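Local coordinates for probable outer membrane protein (Pseudomonas aeruginosa, PDB 3DWO) that probably carries hydrophobic compounds such as long-chain fatty acids across the outer membrane, as a beta-barrel channel of the FadL family, at residues T309-F314 and Y331-T336; N335-A340 and Y359-T364; G2-T7 and L282-Y287. All coordinates share one frame; numbering follows the deposited sequence.

The three contacts lie close together, their centres 10 to 12 Å apart, and run from the barrel wall to its interior. Contact 2 joins two neighbouring wall strands, 336-346 and 351-360, mainly through hydrogen bonds, with detergent against one side. Contact 1 shares Asn335 and Thr336 with it and continues into the loops beyond the strand ends, where an aromatic cluster replaces the regular pairing; Pro363 of contact 2 packs on Trp311 and Tyr333. Contact 3 is the most deeply buried and is purely apolar, setting N-terminal residues 2-7 against a loop between wall strands. Its Phe3 and Met4 also pack on Trp311, and Leu282 on Phe314, so contacts 1 and 3 meet through apolar side chains.

Contact 1: residues T309-F314 and Y331-T336; sequences TEWSSF and YTYRNT. With C8E ((hydroxyethyloxy)tri(ethyloxy)octane), chain D.
Tyr333 stands between Trp311 and Phe314 and meets them in two different ways. Phe314 drives its CD2 edge onto the face of the tyrosine ring, 3.3 Å above the plane and over its centre, in a T-shaped pair with planes at 72°. Toward Trp311 the roles change: Tyr333 turns its own edge to the indole face in an offset edge-to-face pair, and Tyr333 CD2 comes within 3.3 Å of Trp311 CE3. Phe314 also runs alongside Tyr331, nearly parallel (14°) but slid so far that only their rims meet, Phe314 CE2 lying 3.5 Å from Tyr331 CD2. The cluster lies in the loops that lead from barrel strand 300-309 into the hairpin 316-321/324-330 and back to strand 336-346. Thr309, ending the first barrel strand, and Thr336, starting the second, form an antiparallel hydrogen-bonded pair. Here Thr336 CG2, in the crowded position between backbone N and carbonyl carbon, presses tightly on Thr309 CB at 3.4 Å and also meets the in-plane edge of Trp311. At the far end Tyr333 N donates to Phe314 O (3.0 Å). A detergent C8E molecule lays C3 of its alkyl chain over the face of Tyr331, while the Tyr331 hydroxyl is hydrogen-bonded to Asp370 and Arg372.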
loop_
_atom_site.group_PDB
_atom_site.type_symbol
_atom_site.label_atom_id
_atom_site.label_comp_id
_atom_site.label_asym_id
_atom_site.label_seq_id
_atom_site.Cartn_x
_atom_site.Cartn_y
_atom_site.Cartn_z
ATOM N N THR A 309 -8.608 10.052 -1.731
ATOM C CA THR A 309 -7.823 9.551 -0.615
ATOM C C THR A 309 -6.981 10.672 -0.029
ATOM O O THR A 309 -6.245 11.348 -0.751
ATOM C CB THR A 309 -6.926 8.397 -1.067
ATOM O OG1 THR A 309 -7.744 7.394 -1.677
ATOM C CG2 THR A 309 -6.196 7.781 0.122
ATOM N N GLU A 310 -7.103 10.873 1.281
ATOM C CA GLU A 310 -6.369 11.930 1.964
ATOM C C GLU A 310 -4.943 11.497 2.302
ATOM O O GLU A 310 -4.547 11.438 3.466
ATOM C CB GLU A 310 -7.125 12.346 3.232
ATOM C CG GLU A 310 -6.598 13.621 3.876
ATOM C CD GLU A 310 -7.505 14.137 4.984
ATOM O OE1 GLU A 310 -7.950 13.330 5.831
ATOM O OE2 GLU A 310 -7.762 15.358 5.011
ATOM N N TRP A 311 -4.180 11.189 1.264
ATOM C CA TRP A 311 -2.802 10.754 1.416
ATOM C C TRP A 311 -1.927 11.860 1.983
ATOM O O TRP A 311 -0.784 11.621 2.368
ATOM C CB TRP A 311 -2.234 10.321 0.060
ATOM C CG TRP A 311 -2.349 8.863 -0.230
ATOM C CD1 TRP A 311 -3.079 8.278 -1.225
ATOM C CD2 TRP A 311 -1.641 7.802 0.427
ATOM N NE1 TRP A 311 -2.863 6.915 -1.235
ATOM C CE2 TRP A 311 -1.986 6.598 -0.233
ATOM C CE3 TRP A 311 -0.748 7.753 1.506
ATOM C CZ2 TRP A 311 -1.464 5.358 0.150
ATOM C CZ3 TRP A 311 -0.229 6.518 1.891
ATOM C CH2 TRP A 311 -0.590 5.335 1.210
ATOM N N SER A 312 -2.464 13.071 2.030
ATOM C CA SER A 312 -1.716 14.209 2.531
ATOM C C SER A 312 -1.264 14.040 3.982
ATOM O O SER A 312 -0.379 14.765 4.448
ATOM C CB SER A 312 -2.555 15.478 2.403
ATOM O OG SER A 312 -1.744 16.610 2.642
ATOM N N SER A 313 -1.869 13.095 4.701
ATOM C CA SER A 313 -1.482 12.865 6.083
ATOM C C SER A 313 -0.091 12.228 6.140
ATOM O O SER A 313 0.585 12.300 7.164
ATOM C CB SER A 313 -2.508 11.974 6.800
ATOM O OG SER A 313 -2.503 10.651 6.295
ATOM N N PHE A 314 0.341 11.604 5.046
ATOM C CA PHE A 314 1.671 11.002 5.021
ATOM C C PHE A 314 2.681 12.079 4.630
ATOM O O PHE A 314 3.081 12.191 3.470
ATOM C CB PHE A 314 1.738 9.841 4.025
ATOM C CG PHE A 314 3.023 9.065 4.101
ATOM C CD1 PHE A 314 3.391 8.427 5.287
ATOM C CD2 PHE A 314 3.873 8.983 3.001
ATOM C CE1 PHE A 314 4.587 7.720 5.377
ATOM C CE2 PHE A 314 5.078 8.275 3.079
ATOM C CZ PHE A 314 5.435 7.643 4.266
ATOM N N TYR A 331 8.184 13.059 2.870
ATOM C CA TYR A 331 7.601 12.435 1.700
ATOM C C TYR A 331 6.512 13.324 1.126
ATOM O O TYR A 331 6.276 13.318 -0.080
ATOM C CB TYR A 331 7.056 11.051 2.054
ATOM C CG TYR A 331 8.137 9.993 2.084
ATOM C CD1 TYR A 331 8.853 9.672 0.929
ATOM C CD2 TYR A 331 8.458 9.323 3.266
ATOM C CE1 TYR A 331 9.864 8.708 0.947
ATOM C CE2 TYR A 331 9.470 8.356 3.298
ATOM C CZ TYR A 331 10.167 8.052 2.137
ATOM O OH TYR A 331 11.153 7.083 2.157
ATOM N N THR A 332 5.868 14.094 1.999
ATOM C CA THR A 332 4.809 15.026 1.615
ATOM C C THR A 332 3.884 14.546 0.496
ATOM O O THR A 332 3.752 15.200 -0.537
ATOM C CB THR A 332 5.407 16.387 1.197
ATOM O OG1 THR A 332 6.410 16.179 0.196
ATOM C CG2 THR A 332 6.046 17.080 2.395
ATOM N N TYR A 333 3.247 13.400 0.707
ATOM C CA TYR A 333 2.311 12.845 -0.267
ATOM C C TYR A 333 1.170 13.825 -0.520
ATOM O O TYR A 333 0.827 14.623 0.348
ATOM C CB TYR A 333 1.721 11.539 0.265
ATOM C CG TYR A 333 2.536 10.300 -0.017
ATOM C CD1 TYR A 333 3.910 10.371 -0.262
ATOM C CD2 TYR A 333 1.932 9.049 -0.022
ATOM C CE1 TYR A 333 4.657 9.214 -0.511
ATOM C CE2 TYR A 333 2.664 7.892 -0.264
ATOM C CZ TYR A 333 4.021 7.979 -0.510
ATOM O OH TYR A 333 4.720 6.823 -0.780
ATOM N N ARG A 334 0.578 13.743 -1.705
ATOM C CA ARG A 334 -0.540 14.607 -2.070
ATOM C C ARG A 334 -1.843 13.812 -2.020
ATOM O O ARG A 334 -1.843 12.590 -2.200
ATOM C CB ARG A 334 -0.349 15.156 -3.495
ATOM C CG ARG A 334 -0.251 14.066 -4.556
ATOM C CD ARG A 334 -0.354 14.581 -5.999
ATOM N NE ARG A 334 -0.338 13.467 -6.957
ATOM C CZ ARG A 334 -0.511 13.591 -8.272
ATOM N NH1 ARG A 334 -0.718 14.786 -8.816
ATOM N NH2 ARG A 334 -0.480 12.514 -9.050
ATOM N N ASN A 335 -2.953 14.503 -1.772
ATOM C CA ASN A 335 -4.247 13.836 -1.757
ATOM C C ASN A 335 -4.451 13.307 -3.167
ATOM O O ASN A 335 -3.885 13.844 -4.122
ATOM C CB ASN A 335 -5.361 14.805 -1.384
ATOM C CG ASN A 335 -5.301 15.213 0.066
ATOM O OD1 ASN A 335 -4.780 14.475 0.905
ATOM N ND2 ASN A 335 -5.849 16.381 0.377
ATOM N N THR A 336 -5.276 12.279 -3.312
ATOM C CA THR A 336 -5.454 11.685 -4.623
ATOM C C THR A 336 -6.891 11.338 -5.021
ATOM O O THR A 336 -7.793 11.291 -4.182
ATOM C CB THR A 336 -4.602 10.415 -4.705
ATOM O OG1 THR A 336 -4.506 9.989 -6.066
ATOM C CG2 THR A 336 -5.233 9.312 -3.881
HETATM C C1 C8E D . 7.611 7.333 -2.061
HETATM C C2 C8E D . 8.179 6.467 -1.034
HETATM C C3 C8E D . 7.444 6.422 0.223
HETATM C C4 C8E D . 8.104 5.442 1.068
HETATM C C5 C8E D . 7.152 4.993 2.115
HETATM C C6 C8E D . 7.582 3.724 2.672
HETATM C C7 C8E D . 6.891 3.764 3.949
HETATM C C8 C8E D . 6.378 2.410 4.268
HETATM O O9 C8E D . 6.545 1.698 5.486
HETATM C C10 C8E D . 7.855 1.392 5.924
HETATM C C11 C8E D . 7.689 0.659 7.218
HETATM O O12 C8E D . 7.824 1.559 8.331
HETATM C C13 C8E D . 8.997 1.354 9.178
HETATM C C14 C8E D . 10.431 1.918 8.922
HETATM O O15 C8E D . 11.346 2.666 9.778
HETATM C C16 C8E D . 11.168 4.092 9.649
HETATM C C17 C8E D . 12.042 4.756 8.569
HETATM O O18 C8E D . 13.200 4.123 7.984
HETATM C C19 C8E D . 14.435 4.409 8.694
HETATM C C20 C8E D . 15.696 5.050 8.004
HETATM O O21 C8E D . 16.723 4.188 7.490
HETATM O O HOH W 1 -7.994 8.135 -4.386
HETATM O O HOH W 2 -6.498 17.202 3.061
#

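Contact 2: residues N335-A340 and Y359-T364; sequences NTWTLA and YDQTPT. With C8E ((hydroxyethyloxy)tri(ethyloxy)octane), chain K.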
loop_
_atom_site.group_PDB
_atom_site.type_symbol
_atom_site.label_atom_id
_atom_site.label_comp_id
_atom_site.label_asym_id
_atom_site.label_seq_id
_atom_site.Cartn_x
_atom_site.Cartn_y
_atom_site.Cartn_z
ATOM N N ASN A 335 -2.953 14.503 -1.772
ATOM C CA ASN A 335 -4.247 13.836 -1.757
ATOM C C ASN A 335 -4.451 13.307 -3.167
ATOM O O ASN A 335 -3.885 13.844 -4.122
ATOM C CB ASN A 335 -5.361 14.805 -1.384
ATOM C CG ASN A 335 -5.301 15.213 0.066
ATOM O OD1 ASN A 335 -4.780 14.475 0.905
ATOM N ND2 ASN A 335 -5.849 16.381 0.377
ATOM N N THR A 336 -5.276 12.279 -3.312
ATOM C CA THR A 336 -5.454 11.685 -4.623
ATOM C C THR A 336 -6.891 11.338 -5.021
ATOM O O THR A 336 -7.793 11.291 -4.182
ATOM C CB THR A 336 -4.602 10.415 -4.705
ATOM O OG1 THR A 336 -4.506 9.989 -6.066
ATOM C CG2 THR A 336 -5.233 9.312 -3.881
ATOM N N TRP A 337 -7.084 11.099 -6.315
ATOM C CA TRP A 337 -8.384 10.728 -6.862
ATOM C C TRP A 337 -8.226 9.441 -7.651
ATOM O O TRP A 337 -7.174 9.183 -8.230
ATOM C CB TRP A 337 -8.929 11.802 -7.819
ATOM C CG TRP A 337 -9.539 13.003 -7.159
ATOM C CD1 TRP A 337 -8.945 14.213 -6.945
ATOM C CD2 TRP A 337 -10.860 13.103 -6.616
ATOM N NE1 TRP A 337 -9.813 15.063 -6.299
ATOM C CE2 TRP A 337 -10.997 14.405 -6.085
ATOM C CE3 TRP A 337 -11.943 12.218 -6.523
ATOM C CZ2 TRP A 337 -12.171 14.844 -5.470
ATOM C CZ3 TRP A 337 -13.109 12.651 -5.911
ATOM C CH2 TRP A 337 -13.215 13.955 -5.392
ATOM N N THR A 338 -9.276 8.634 -7.667
ATOM C CA THR A 338 -9.275 7.396 -8.422
ATOM C C THR A 338 -10.680 7.262 -9.008
ATOM O O THR A 338 -11.670 7.161 -8.283
ATOM C CB THR A 338 -8.882 6.177 -7.523
ATOM O OG1 THR A 338 -9.160 4.947 -8.209
ATOM C CG2 THR A 338 -9.617 6.215 -6.220
ATOM N N LEU A 339 -10.760 7.308 -10.334
ATOM C CA LEU A 339 -12.035 7.220 -11.028
ATOM C C LEU A 339 -12.130 5.904 -11.784
ATOM O O LEU A 339 -11.174 5.476 -12.428
ATOM C CB LEU A 339 -12.179 8.391 -12.002
ATOM C CG LEU A 339 -11.741 9.756 -11.466
ATOM C CD1 LEU A 339 -11.776 10.781 -12.589
ATOM C CD2 LEU A 339 -12.641 10.177 -10.321
ATOM N N ALA A 340 -13.291 5.267 -11.702
ATOM C CA ALA A 340 -13.500 3.995 -12.373
ATOM C C ALA A 340 -14.884 3.929 -12.996
ATOM O O ALA A 340 -15.832 4.553 -12.520
ATOM C CB ALA A 340 -13.326 2.850 -11.383
ATOM N N TYR A 359 -8.755 5.093 -13.421
ATOM C CA TYR A 359 -7.616 5.991 -13.424
ATOM C C TYR A 359 -7.291 6.211 -11.958
ATOM O O TYR A 359 -8.152 6.616 -11.182
ATOM C CB TYR A 359 -7.964 7.311 -14.105
ATOM C CG TYR A 359 -6.977 8.410 -13.804
ATOM C CD1 TYR A 359 -7.332 9.482 -12.986
ATOM C CD2 TYR A 359 -5.676 8.360 -14.295
ATOM C CE1 TYR A 359 -6.417 10.475 -12.660
ATOM C CE2 TYR A 359 -4.747 9.353 -13.973
ATOM C CZ TYR A 359 -5.127 10.404 -13.153
ATOM O OH TYR A 359 -4.217 11.379 -12.809
ATOM N N ASP A 360 -6.048 5.938 -11.583
ATOM C CA ASP A 360 -5.630 6.055 -10.197
ATOM C C ASP A 360 -4.376 6.913 -10.037
ATOM O O ASP A 360 -3.299 6.534 -10.490
ATOM C CB ASP A 360 -5.398 4.644 -9.652
ATOM C CG ASP A 360 -5.248 4.608 -8.153
ATOM O OD1 ASP A 360 -6.016 5.298 -7.450
ATOM O OD2 ASP A 360 -4.365 3.868 -7.677
ATOM N N GLN A 361 -4.522 8.067 -9.386
ATOM C CA GLN A 361 -3.397 8.978 -9.179
ATOM C C GLN A 361 -2.460 8.522 -8.077
ATOM O O GLN A 361 -2.903 8.056 -7.031
ATOM C CB GLN A 361 -3.876 10.377 -8.794
ATOM C CG GLN A 361 -4.676 11.117 -9.821
ATOM C CD GLN A 361 -4.974 12.523 -9.356
ATOM O OE1 GLN A 361 -5.337 12.739 -8.200
ATOM N NE2 GLN A 361 -4.825 13.491 -10.253
ATOM N N THR A 362 -1.162 8.687 -8.307
ATOM C CA THR A 362 -0.176 8.324 -7.306
ATOM C C THR A 362 -0.049 9.497 -6.344
ATOM O O THR A 362 -0.134 10.652 -6.758
ATOM C CB THR A 362 1.199 8.074 -7.935
ATOM O OG1 THR A 362 2.135 7.741 -6.903
ATOM C CG2 THR A 362 1.689 9.327 -8.674
ATOM N N PRO A 363 0.127 9.217 -5.043
ATOM C CA PRO A 363 0.268 10.283 -4.045
ATOM C C PRO A 363 1.719 10.756 -3.942
ATOM O O PRO A 363 2.017 11.748 -3.272
ATOM C CB PRO A 363 -0.218 9.616 -2.762
ATOM C CG PRO A 363 0.267 8.213 -2.939
ATOM C CD PRO A 363 -0.097 7.914 -4.384
ATOM N N THR A 364 2.622 10.038 -4.603
ATOM C CA THR A 364 4.035 10.403 -4.576
ATOM C C THR A 364 4.257 11.597 -5.496
ATOM O O THR A 364 3.419 11.898 -6.342
ATOM C CB THR A 364 4.926 9.238 -5.068
ATOM O OG1 THR A 364 4.611 8.934 -6.435
ATOM C CG2 THR A 364 4.695 7.979 -4.210
HETATM C C1 C8E K . -7.982 14.700 -12.139
HETATM C C2 C8E K . -9.295 14.308 -11.642
HETATM C C3 C8E K . -10.065 15.393 -11.033
HETATM C C4 C8E K . -10.968 14.786 -10.072
HETATM C C5 C8E K . -12.331 15.345 -10.258
HETATM C C6 C8E K . -13.311 14.274 -10.279
HETATM C C7 C8E K . -14.281 14.800 -9.334
HETATM C C8 C8E K . -15.334 13.791 -9.121
#
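At Thr336, with OG1 anti to the backbone N, the hydroxyl donates to Gln361 O at 2.7 Å, although crowding makes the position of OG1 less certain. Trp337 is held at both of its backbone polar atoms by Gln361. Trp337 O accepts from Gln361 N in an almost straight bond (N-H...O 170°), whereas Trp337 N donates to the side-chain oxygen Gln361 OE1 at 3.0 Å, approaching from above the amide plane. The glutamine chain, extended beyond CG, thus supplies an acceptor that a strand backbone would otherwise give. Over one face of the Trp337 indole, offset toward the rim, C4 of a detergent C8E molecule lies 3.6 Å above the plane. Thr338 pairs with Asp360 as an antiparallel non-hydrogen-bonded pair, its CA directing a CA-H...O contact of 3.1 Å to Tyr359 O. Leu339 and Tyr359 form the next, hydrogen-bonded pair: Leu339 N to Tyr359 O is 2.8 Å, and Tyr359 N to Leu339 O is 2.6 Å. Leu339 and Tyr359 share one face of the hairpin; that side meets detergent, consistent with a membrane-facing surface, while Asp360 on the other side makes a weak hydrogen bond to Ala1 N. The hairpin of strands 336-346 and 351-360 is flanked in the barrel wall by strand 300-309 beside the first and strand 378-388 beside the second.

Contact 3: residues G2-T7 and L282-Y287; sequences GFMVPT and LDIPAY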
loop_
_atom_site.group_PDB
_atom_site.type_symbol
_atom_site.label_atom_id
_atom_site.label_comp_id
_atom_site.label_asym_id
_atom_site.label_seq_id
_atom_site.Cartn_x
_atom_site.Cartn_y
_atom_site.Cartn_z
ATOM N N GLY A 2 0.044 4.520 -4.018
ATOM C CA GLY A 2 1.109 4.280 -3.051
ATOM C C GLY A 2 1.108 2.879 -2.473
ATOM O O GLY A 2 1.381 1.913 -3.186
ATOM N N PHE A 3 0.822 2.747 -1.180
ATOM C CA PHE A 3 0.780 1.411 -0.597
ATOM C C PHE A 3 -0.590 1.016 -0.061
ATOM O O PHE A 3 -0.709 0.147 0.804
ATOM C CB PHE A 3 1.856 1.216 0.480
ATOM C CG PHE A 3 2.079 2.407 1.356
ATOM C CD1 PHE A 3 2.923 3.435 0.948
ATOM C CD2 PHE A 3 1.463 2.494 2.602
ATOM C CE1 PHE A 3 3.154 4.534 1.770
ATOM C CE2 PHE A 3 1.686 3.592 3.433
ATOM C CZ PHE A 3 2.533 4.611 3.015
ATOM N N MET A 4 -1.627 1.662 -0.577
ATOM C CA MET A 4 -2.986 1.322 -0.190
ATOM C C MET A 4 -3.474 0.345 -1.254
ATOM O O MET A 4 -3.149 0.488 -2.434
ATOM C CB MET A 4 -3.874 2.562 -0.148
ATOM C CG MET A 4 -3.647 3.413 1.088
ATOM S SD MET A 4 -5.129 3.601 2.052
ATOM C CE MET A 4 -5.160 2.036 2.889
ATOM N N VAL A 5 -4.246 -0.648 -0.833
ATOM C CA VAL A 5 -4.735 -1.667 -1.749
ATOM C C VAL A 5 -6.258 -1.699 -1.811
ATOM O O VAL A 5 -6.930 -1.475 -0.806
ATOM C CB VAL A 5 -4.233 -3.058 -1.302
ATOM C CG1 VAL A 5 -4.666 -4.125 -2.293
ATOM C CG2 VAL A 5 -2.724 -3.038 -1.162
ATOM N N PRO A 6 -6.820 -1.968 -3.000
ATOM C CA PRO A 6 -8.278 -2.034 -3.169
ATOM C C PRO A 6 -8.818 -3.175 -2.308
ATOM O O PRO A 6 -8.290 -4.287 -2.347
ATOM C CB PRO A 6 -8.438 -2.328 -4.658
ATOM C CG PRO A 6 -7.241 -1.661 -5.257
ATOM C CD PRO A 6 -6.143 -2.052 -4.307
ATOM N N THR A 7 -9.861 -2.895 -1.533
ATOM C CA THR A 7 -10.461 -3.897 -0.655
ATOM C C THR A 7 -11.794 -4.384 -1.236
ATOM O O THR A 7 -12.868 -4.043 -0.729
ATOM C CB THR A 7 -10.693 -3.297 0.754
ATOM O OG1 THR A 7 -11.605 -2.191 0.665
ATOM C CG2 THR A 7 -9.370 -2.792 1.337
ATOM N N LEU A 282 2.710 5.475 10.969
ATOM C CA LEU A 282 2.356 5.144 9.594
ATOM C C LEU A 282 0.832 5.035 9.578
ATOM O O LEU A 282 0.267 3.959 9.377
ATOM C CB LEU A 282 3.008 3.821 9.179
ATOM C CG LEU A 282 3.193 3.477 7.691
ATOM C CD1 LEU A 282 1.850 3.358 7.011
ATOM C CD2 LEU A 282 4.020 4.544 7.005
ATOM N N ASP A 283 0.168 6.163 9.818
ATOM C CA ASP A 283 -1.290 6.198 9.845
ATOM C C ASP A 283 -1.894 5.786 8.510
ATOM O O ASP A 283 -1.411 6.186 7.447
ATOM C CB ASP A 283 -1.798 7.601 10.198
ATOM C CG ASP A 283 -1.382 8.052 11.590
ATOM O OD1 ASP A 283 -0.983 7.203 12.423
ATOM O OD2 ASP A 283 -1.471 9.270 11.856
ATOM N N ILE A 284 -2.946 4.978 8.565
ATOM C CA ILE A 284 -3.626 4.557 7.352
ATOM C C ILE A 284 -4.489 5.753 6.959
ATOM O O ILE A 284 -5.380 6.159 7.703
ATOM C CB ILE A 284 -4.500 3.318 7.612
ATOM C CG1 ILE A 284 -3.628 2.201 8.195
ATOM C CG2 ILE A 284 -5.148 2.846 6.314
ATOM C CD1 ILE A 284 -4.385 0.929 8.526
ATOM N N PRO A 285 -4.232 6.336 5.782
ATOM C CA PRO A 285 -4.979 7.499 5.299
ATOM C C PRO A 285 -6.494 7.362 5.195
ATOM O O PRO A 285 -7.022 6.299 4.882
ATOM C CB PRO A 285 -4.326 7.795 3.949
ATOM C CG PRO A 285 -3.885 6.446 3.495
ATOM C CD PRO A 285 -3.312 5.840 4.743
ATOM N N ALA A 286 -7.179 8.466 5.472
ATOM C CA ALA A 286 -8.628 8.525 5.393
ATOM C C ALA A 286 -8.987 8.643 3.922
ATOM O O ALA A 286 -8.190 9.126 3.122
ATOM C CB ALA A 286 -9.146 9.751 6.147
ATOM N N TYR A 287 -10.176 8.180 3.560
ATOM C CA TYR A 287 -10.617 8.298 2.185
ATOM C C TYR A 287 -12.131 8.245 2.104
ATOM O O TYR A 287 -12.791 7.711 2.992
ATOM C CB TYR A 287 -10.001 7.204 1.304
ATOM C CG TYR A 287 -10.366 5.786 1.674
ATOM C CD1 TYR A 287 -9.624 5.079 2.619
ATOM C CD2 TYR A 287 -11.423 5.135 1.040
ATOM C CE1 TYR A 287 -9.918 3.754 2.917
ATOM C CE2 TYR A 287 -11.729 3.812 1.331
ATOM C CZ TYR A 287 -10.970 3.123 2.269
ATOM O OH TYR A 287 -11.247 1.801 2.540
#
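As in other FadL-family proteins, the N-terminal region probably forms a hatch inside the beta barrel; its first residues, 2-7, lie against the loop 282-287 that joins wall strands 275-281 and 287-295. Met4 makes most of the contact. Its CB points at the loop with CG anti to the carbonyl carbon, and the chain then bends at chi2 and chi3 so that sulfur and methyl find separate partners. Met4 SD meets Pro285 CG tip to tip at 3.4 Å, on a ring whose CB is turned toward the hatch. Beyond the sulfur, the Met4 and Ile284 side chains cross at about a right angle, Met4 CE touching Ile284 CG2 at 3.5 Å; that branch is anti to the Ile284 backbone N. Phe3 takes a crowded rotamer, with CG between the backbone N and carbonyl carbon (chi1 39°), and brings CE2 tip to tip with Leu282 CD1 at 3.6 Å. The same ring packs edge-to-face with Trp311, and the side chain also touches a bound detergent molecule. Farther along, Thr7 and Tyr287 approach only loosely, and the Thr7 hydroxyl is hydrogen-bonded to Asn32. Backbone hydrogen bonds between Phe3 and Gly121 and between Val5 and Pro119 fasten the hatch segment to strand 110-125. Between the hatch segment and the loop no hydrogen bond forms, so the two meet by apolar contact through methyl groups, a sulfur and ring carbons, consistent with an association that rests on shape fit and the exclusion of water rather than on directional bonds.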